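Local coordinates for periplasmic protein TorT (Vibrio parahaemolyticus, PDB 3O1I), which probably binds trimethylamine N-oxide in the periplasm as a solute-binding-type receptor and passes that signal to the partner sensor kinase TorS, at residues K16-L21 with Y227-V232; G119-K124 with V241-T246. One frame throughout, in Å; residues are numbered along the deposited sequence.

Contact 1 (K16-L21 with Y227-V232); sequences KDSYWL and YLSHGV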
ATOM      1  N   LYS D  16      16.401   6.394  11.018  1.00 53.06           N
ATOM      2  CA  LYS D  16      15.284   7.244  10.610  1.00 53.02           C
ATOM      3  C   LYS D  16      15.296   8.636  11.269  1.00 53.14           C
ATOM      4  O   LYS D  16      14.996   9.631  10.611  1.00 52.86           O
ATOM      5  CB  LYS D  16      13.966   6.523  10.909  1.00 51.44           C
ATOM      6  CG  LYS D  16      13.835   5.200  10.174  1.00 48.22           C
ATOM      7  CD  LYS D  16      12.522   4.472  10.459  1.00 45.09           C
ATOM      8  CE  LYS D  16      12.461   3.939  11.881  1.00 44.02           C
ATOM      9  NZ  LYS D  16      11.282   3.052  12.092  1.00 42.71           N
ATOM     10  N   ASP D  17      15.628   8.685  12.565  1.00 53.46           N
ATOM     11  CA  ASP D  17      15.733   9.930  13.341  1.00 52.18           C
ATOM     12  C   ASP D  17      16.815  10.781  12.729  1.00 51.78           C
ATOM     13  O   ASP D  17      17.612  10.296  11.931  1.00 52.87           O
ATOM     14  CB  ASP D  17      16.228   9.675  14.773  1.00 52.50           C
ATOM     15  CG  ASP D  17      15.177   9.107  15.678  1.00 55.46           C
ATOM     16  OD1 ASP D  17      14.011   9.543  15.569  1.00 58.90           O
ATOM     17  OD2 ASP D  17      15.520   8.242  16.518  1.00 55.83           O
ATOM     18  N   SER D  18      16.863  12.048  13.117  1.00 52.03           N
ATOM     19  CA  SER D  18      17.952  12.901  12.659  1.00 52.35           C
ATOM     20  C   SER D  18      18.941  12.596  13.793  1.00 50.74           C
ATOM     21  O   SER D  18      20.149  12.747  13.653  1.00 49.56           O
ATOM     22  CB  SER D  18      17.557  14.388  12.657  1.00 52.67           C
ATOM     23  OG  SER D  18      17.419  14.905  13.973  1.00 53.94           O
ATOM     24  N   TYR D  19      18.389  12.126  14.909  1.00 49.81           N
ATOM     25  CA  TYR D  19      19.183  11.764  16.068  1.00 50.85           C
ATOM     26  C   TYR D  19      20.247  10.764  15.641  1.00 50.59           C
ATOM     27  O   TYR D  19      21.438  10.993  15.871  1.00 52.49           O
ATOM     28  CB  TYR D  19      18.281  11.152  17.135  1.00 54.24           C
ATOM     29  CG  TYR D  19      18.944  10.824  18.458  1.00 59.40           C
ATOM     30  CD1 TYR D  19      20.234  11.259  18.756  1.00 61.41           C
ATOM     31  CD2 TYR D  19      18.247  10.119  19.446  1.00 61.83           C
ATOM     32  CE1 TYR D  19      20.819  11.006  20.019  1.00 62.76           C
ATOM     33  CE2 TYR D  19      18.816   9.860  20.704  1.00 64.25           C
ATOM     34  CZ  TYR D  19      20.105  10.311  20.985  1.00 64.32           C
ATOM     35  OH  TYR D  19      20.675  10.074  22.227  1.00 63.54           O
ATOM     36  N   TRP D  20      19.827   9.667  15.009  1.00 48.58           N
ATOM     37  CA  TRP D  20      20.780   8.663  14.562  1.00 46.04           C
ATOM     38  C   TRP D  20      21.391   9.024  13.231  1.00 47.35           C
ATOM     39  O   TRP D  20      22.477   8.555  12.906  1.00 48.33           O
ATOM     40  CB  TRP D  20      20.140   7.284  14.469  1.00 40.41           C
ATOM     41  CG  TRP D  20      19.890   6.663  15.804  1.00 36.50           C
ATOM     42  CD1 TRP D  20      18.746   6.739  16.544  1.00 35.54           C
ATOM     43  CD2 TRP D  20      20.798   5.846  16.552  1.00 34.95           C
ATOM     44  NE1 TRP D  20      18.877   6.012  17.708  1.00 33.19           N
ATOM     45  CE2 TRP D  20      20.128   5.452  17.738  1.00 32.88           C
ATOM     46  CE3 TRP D  20      22.111   5.399  16.333  1.00 35.16           C
ATOM     47  CZ2 TRP D  20      20.725   4.633  18.707  1.00 30.82           C
ATOM     48  CZ3 TRP D  20      22.706   4.581  17.296  1.00 35.92           C
ATOM     49  CH2 TRP D  20      22.006   4.207  18.472  1.00 33.11           C
ATOM     50  N   LEU D  21      20.705   9.845  12.446  1.00 49.91           N
ATOM     51  CA  LEU D  21      21.281  10.248  11.169  1.00 52.63           C
ATOM     52  C   LEU D  21      22.523  11.048  11.521  1.00 53.89           C
ATOM     53  O   LEU D  21      23.433  11.191  10.705  1.00 55.29           O
ATOM     54  CB  LEU D  21      20.310  11.117  10.367  1.00 54.24           C
ATOM     55  CG  LEU D  21      20.968  12.026   9.319  1.00 57.42           C
ATOM     56  CD1 LEU D  21      21.755  11.212   8.295  1.00 57.85           C
ATOM     57  CD2 LEU D  21      19.899  12.851   8.637  1.00 58.60           C
ATOM     58  N   TYR D 227      15.128  17.199  23.768  1.00 52.99           N
ATOM     59  CA  TYR D 227      16.360  16.837  23.053  1.00 52.28           C
ATOM     60  C   TYR D 227      16.378  17.583  21.724  1.00 52.28           C
ATOM     61  O   TYR D 227      15.407  18.251  21.387  1.00 52.63           O
ATOM     62  CB  TYR D 227      16.500  15.309  22.862  1.00 51.54           C
ATOM     63  CG  TYR D 227      15.518  14.629  21.925  1.00 50.48           C
ATOM     64  CD1 TYR D 227      15.796  14.513  20.560  1.00 50.06           C
ATOM     65  CD2 TYR D 227      14.321  14.078  22.408  1.00 48.85           C
ATOM     66  CE1 TYR D 227      14.911  13.865  19.698  1.00 50.35           C
ATOM     67  CE2 TYR D 227      13.428  13.430  21.554  1.00 48.36           C
ATOM     68  CZ  TYR D 227      13.726  13.331  20.197  1.00 50.57           C
ATOM     69  OH  TYR D 227      12.819  12.769  19.312  1.00 51.09           O
ATOM     70  N   LEU D 228      17.467  17.488  20.970  1.00 52.37           N
ATOM     71  CA  LEU D 228      17.562  18.231  19.718  1.00 52.74           C
ATOM     72  C   LEU D 228      17.468  17.401  18.454  1.00 53.20           C
ATOM     73  O   LEU D 228      17.764  16.207  18.458  1.00 55.13           O
ATOM     74  CB  LEU D 228      18.877  19.024  19.680  1.00 53.88           C
ATOM     75  CG  LEU D 228      19.095  19.854  18.410  1.00 54.63           C
ATOM     76  CD1 LEU D 228      18.262  21.122  18.478  1.00 54.87           C
ATOM     77  CD2 LEU D 228      20.545  20.192  18.259  1.00 53.84           C
ATOM     78  N   SER D 229      17.070  18.058  17.369  1.00 52.01           N
ATOM     79  CA  SER D 229      16.936  17.428  16.059  1.00 51.37           C
ATOM     80  C   SER D 229      17.018  18.527  15.015  1.00 50.66           C
ATOM     81  O   SER D 229      16.824  19.689  15.329  1.00 51.60           O
ATOM     82  CB  SER D 229      15.593  16.693  15.951  1.00 52.21           C
ATOM     83  OG  SER D 229      14.478  17.564  16.064  1.00 53.80           O
ATOM     84  N   HIS D 230      17.309  18.176  13.773  1.00 51.15           N
ATOM     85  CA  HIS D 230      17.421  19.189  12.733  1.00 52.99           C
ATOM     86  C   HIS D 230      16.181  20.061  12.624  1.00 54.26           C
ATOM     87  O   HIS D 230      16.230  21.156  12.068  1.00 56.28           O
ATOM     88  CB  HIS D 230      17.692  18.543  11.374  1.00 53.81           C
ATOM     89  CG  HIS D 230      18.960  17.752  11.320  1.00 56.13           C
ATOM     90  ND1 HIS D 230      19.933  17.970  10.365  1.00 56.57           N
ATOM     91  CD2 HIS D 230      19.410  16.730  12.087  1.00 56.06           C
ATOM     92  CE1 HIS D 230      20.926  17.117  10.546  1.00 56.67           C
ATOM     93  NE2 HIS D 230      20.633  16.352  11.583  1.00 57.53           N
ATOM     94  N   GLY D 231      15.064  19.578  13.151  1.00 54.69           N
ATOM     95  CA  GLY D 231      13.840  20.350  13.070  1.00 54.23           C
ATOM     96  C   GLY D 231      13.724  21.288  14.242  1.00 53.71           C
ATOM     97  O   GLY D 231      13.417  22.470  14.073  1.00 53.92           O
ATOM     98  N   VAL D 232      13.963  20.749  15.435  1.00 53.97           N
ATOM     99  CA  VAL D 232      13.914  21.542  16.661  1.00 54.47           C
ATOM    100  C   VAL D 232      14.994  22.627  16.604  1.00 55.63           C
ATOM    101  O   VAL D 232      14.842  23.689  17.194  1.00 55.68           O
ATOM    102  CB  VAL D 232      14.111  20.658  17.911  1.00 52.61           C
ATOM    103  CG1 VAL D 232      14.212  21.517  19.160  1.00 51.32           C
ATOM    104  CG2 VAL D 232      12.937  19.695  18.038  1.00 50.85           C
TER

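Contact 2 (G119-K124 with V241-T246); sequences GYEAGK and VLFAPT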
ATOM      1  N   GLY D 119      16.037  16.171  30.875  1.00 65.14           N
ATOM      2  CA  GLY D 119      14.759  16.624  31.378  1.00 65.63           C
ATOM      3  C   GLY D 119      15.025  17.727  32.384  1.00 66.12           C
ATOM      4  O   GLY D 119      14.286  18.714  32.467  1.00 66.19           O
ATOM      5  N   TYR D 120      16.099  17.561  33.151  1.00 66.33           N
ATOM      6  CA  TYR D 120      16.472  18.557  34.145  1.00 65.36           C
ATOM      7  C   TYR D 120      16.814  19.852  33.423  1.00 64.28           C
ATOM      8  O   TYR D 120      16.283  20.913  33.735  1.00 62.00           O
ATOM      9  CB  TYR D 120      17.686  18.095  34.951  1.00 65.40           C
ATOM     10  CG  TYR D 120      17.901  18.909  36.210  1.00 67.24           C
ATOM     11  CD1 TYR D 120      17.289  18.542  37.412  1.00 67.01           C
ATOM     12  CD2 TYR D 120      18.675  20.079  36.189  1.00 66.97           C
ATOM     13  CE1 TYR D 120      17.439  19.317  38.560  1.00 66.75           C
ATOM     14  CE2 TYR D 120      18.830  20.859  37.332  1.00 66.76           C
ATOM     15  CZ  TYR D 120      18.208  20.472  38.511  1.00 67.28           C
ATOM     16  OH  TYR D 120      18.350  21.243  39.642  1.00 69.17           O
ATOM     17  N   GLU D 121      17.703  19.762  32.447  1.00 64.34           N
ATOM     18  CA  GLU D 121      18.081  20.943  31.701  1.00 66.99           C
ATOM     19  C   GLU D 121      16.868  21.668  31.136  1.00 67.18           C
ATOM     20  O   GLU D 121      16.883  22.889  30.993  1.00 67.26           O
ATOM     21  CB  GLU D 121      19.030  20.577  30.562  1.00 70.10           C
ATOM     22  CG  GLU D 121      20.488  20.943  30.824  1.00 75.40           C
ATOM     23  CD  GLU D 121      20.701  22.442  30.991  1.00 78.52           C
ATOM     24  OE1 GLU D 121      20.310  23.213  30.084  1.00 79.43           O
ATOM     25  OE2 GLU D 121      21.265  22.846  32.031  1.00 80.30           O
ATOM     26  N   ALA D 122      15.814  20.918  30.829  1.00 67.42           N
ATOM     27  CA  ALA D 122      14.601  21.498  30.262  1.00 67.08           C
ATOM     28  C   ALA D 122      13.727  22.161  31.318  1.00 67.00           C
ATOM     29  O   ALA D 122      13.203  23.259  31.105  1.00 64.79           O
ATOM     30  CB  ALA D 122      13.814  20.429  29.535  1.00 67.41           C
ATOM     31  N   GLY D 123      13.563  21.481  32.450  1.00 68.03           N
ATOM     32  CA  GLY D 123      12.764  22.025  33.532  1.00 69.46           C
ATOM     33  C   GLY D 123      13.457  23.222  34.166  1.00 71.11           C
ATOM     34  O   GLY D 123      12.809  24.178  34.607  1.00 71.37           O
ATOM     35  N   LYS D 124      14.787  23.170  34.209  1.00 71.61           N
ATOM     36  CA  LYS D 124      15.588  24.244  34.782  1.00 70.63           C
ATOM     37  C   LYS D 124      15.360  25.523  33.981  1.00 69.11           C
ATOM     38  O   LYS D 124      15.321  26.608  34.549  1.00 70.23           O
ATOM     39  CB  LYS D 124      17.079  23.863  34.757  1.00 72.48           C
ATOM     40  CG  LYS D 124      17.912  24.426  35.906  1.00 73.64           C
ATOM     41  CD  LYS D 124      19.345  23.872  35.911  1.00 75.13           C
ATOM     42  CE  LYS D 124      20.149  24.317  34.683  1.00 75.95           C
ATOM     43  NZ  LYS D 124      21.570  23.832  34.706  1.00 74.71           N
ATOM     44  N   VAL D 241      10.974  28.019  18.591  1.00 61.58           N
ATOM     45  CA  VAL D 241      11.217  27.145  19.739  1.00 62.06           C
ATOM     46  C   VAL D 241      11.957  27.954  20.803  1.00 61.13           C
ATOM     47  O   VAL D 241      12.766  28.811  20.478  1.00 61.58           O
ATOM     48  CB  VAL D 241      12.087  25.901  19.360  1.00 62.24           C
ATOM     49  CG1 VAL D 241      12.193  24.965  20.555  1.00 62.74           C
ATOM     50  CG2 VAL D 241      11.481  25.160  18.182  1.00 59.68           C
ATOM     51  N   LEU D 242      11.689  27.693  22.072  1.00 60.93           N
ATOM     52  CA  LEU D 242      12.364  28.441  23.118  1.00 61.86           C
ATOM     53  C   LEU D 242      13.668  27.801  23.555  1.00 63.90           C
ATOM     54  O   LEU D 242      14.749  28.354  23.344  1.00 64.34           O
ATOM     55  CB  LEU D 242      11.452  28.605  24.335  1.00 60.21           C
ATOM     56  CG  LEU D 242      10.156  29.356  24.034  1.00 60.33           C
ATOM     57  CD1 LEU D 242       9.348  29.522  25.295  1.00 58.63           C
ATOM     58  CD2 LEU D 242      10.487  30.707  23.425  1.00 59.18           C
ATOM     59  N   PHE D 243      13.562  26.626  24.159  1.00 66.14           N
ATOM     60  CA  PHE D 243      14.729  25.912  24.661  1.00 67.55           C
ATOM     61  C   PHE D 243      14.907  24.537  24.008  1.00 67.92           C
ATOM     62  O   PHE D 243      14.108  24.139  23.162  1.00 68.24           O
ATOM     63  CB  PHE D 243      14.591  25.781  26.178  1.00 67.95           C
ATOM     64  CG  PHE D 243      15.716  25.050  26.822  1.00 70.07           C
ATOM     65  CD1 PHE D 243      17.029  25.435  26.592  1.00 70.36           C
ATOM     66  CD2 PHE D 243      15.466  23.969  27.656  1.00 70.91           C
ATOM     67  CE1 PHE D 243      18.080  24.735  27.161  1.00 72.11           C
ATOM     68  CE2 PHE D 243      16.508  23.262  28.230  1.00 71.41           C
ATOM     69  CZ  PHE D 243      17.818  23.649  27.991  1.00 72.28           C
ATOM     70  N   ALA D 244      15.968  23.833  24.400  1.00 68.09           N
ATOM     71  CA  ALA D 244      16.281  22.503  23.882  1.00 67.74           C
ATOM     72  C   ALA D 244      17.684  22.058  24.298  1.00 68.54           C
ATOM     73  O   ALA D 244      18.689  22.603  23.828  1.00 68.56           O
ATOM     74  CB  ALA D 244      16.171  22.479  22.364  1.00 66.63           C
ATOM     75  N   PRO D 245      17.772  21.064  25.196  1.00 67.92           N
ATOM     76  CA  PRO D 245      19.081  20.580  25.632  1.00 67.57           C
ATOM     77  C   PRO D 245      19.686  19.668  24.572  1.00 68.44           C
ATOM     78  O   PRO D 245      19.064  18.687  24.188  1.00 69.54           O
ATOM     79  CB  PRO D 245      18.750  19.811  26.905  1.00 67.26           C
ATOM     80  CG  PRO D 245      17.407  19.239  26.595  1.00 65.76           C
ATOM     81  CD  PRO D 245      16.702  20.444  26.001  1.00 67.48           C
ATOM     82  N   THR D 246      20.890  19.978  24.102  1.00 69.32           N
ATOM     83  CA  THR D 246      21.549  19.144  23.099  1.00 70.09           C
ATOM     84  C   THR D 246      22.546  18.201  23.762  1.00 70.49           C
ATOM     85  O   THR D 246      23.449  18.657  24.469  1.00 70.46           O
ATOM     86  CB  THR D 246      22.329  19.988  22.096  1.00 70.54           C
ATOM     87  OG1 THR D 246      23.029  19.128  21.191  1.00 71.18           O
ATOM     88  CG2 THR D 246      23.337  20.847  22.817  1.00 72.28           C
TER

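Contact 1 (K16-L21 with Y227-V232)
S18 meets the start of helix 230-236 through its hydroxyl: OG accepts a hydrogen bond from the backbone H230 N, 3.3 Å long and with an angle at the hydrogen of 155°. The CB of S18 is directed at the opposing segment, and a chi1 of 70° sets OG between the backbone N and the carbonyl carbon of its own residue, with the hydroxyl turned to the backbone where S229 gives way to H230. The same oxygen also rests against S229 CB, 3.2 Å from S18 OG.

S229 turns its own hydroxyl to its own helix. As the N-cap residue, it receives V232 N on OG at 3.3 Å, in a nearly straight bond of 168°. S18 is touched by the CB of S229, not by its hydroxyl. The imidazole of H230 lies beside S18, though its closest carbon approach is too short to be trusted. Beyond it, H230 NE2 makes a weak hydrogen bond with S22 OG, one turn further along helix 18-32. The chain of another protein also packs on S18 and H230.

Two serine hydroxyls, one from each segment, thus satisfy two amides of the first helical turn. This buried, polar link between the lobes of a periplasmic binding fold includes one long hydrogen bond and a weak imidazole bond, consistent with lobes that can part and close.

Contact 2 (G119-K124 with V241-T246)
Helical residues 119-124 lie beside an extended segment, 241-246, whose last three residues form a weakly bonded strand; the backbones come nearest at E121 and P245, with CA atoms 6.2 Å apart. The helix is held here by bonds such as K124 N to Y120 O, and the extended segment presents F243 and P245 to it while the CB of A244 points away.

F243 contributes the largest share of the interface. CG lies anti to the backbone N (chi1 179°), which extends the ring toward the helix, where its rim meets the backbone at A122 close to the ring plane. The methyl group of A122 adds an apolar contact, CB to F243 CE2 at 4.1 Å. E121 crosses the phenyl group at about a right angle. Its chain bends at chi2, bringing OE1 within 3.3 Å of F243 CZ, with the carboxylate and ring planes 64° apart. The other oxygen, E121 OE2, is taken by K124 NZ at 2.9 Å, nearly along the C-O axis, in a salt bridge within the helix. Nearer the backbone, E121 CB packs on P245 CB at 3.7 Å.

Y125 meets the F243 ring with its own ring nearly parallel, and P279 of the paired strand 278-280 touches both E121 and F243. The arrangement is helix-on-strand packing within the C-terminal lobe of a type I periplasmic binding protein, joining helix 116-127 to the small antiparallel pair 244-246 and 278-280.

Overall arrangement
From the N terminus, the chain passes strand 7-12 and enters the first half of contact 1 at the start of helix 18-32. It completes the N-terminal parallel sheet, then crosses into the second lobe, where helix 116-127 supplies the first half of contact 2. After the second parallel sheet, residues 227-232 close the long loop of contact 1, and 241-246 close that of contact 2 shortly afterwards, so the two loops cross instead of nesting. Their centres lie about 15 Å apart, and they meet where V232 packs on A244 and L228 on T246. Contact 1 bridges the two lobes, whereas contact 2 ties parts of the second lobe together.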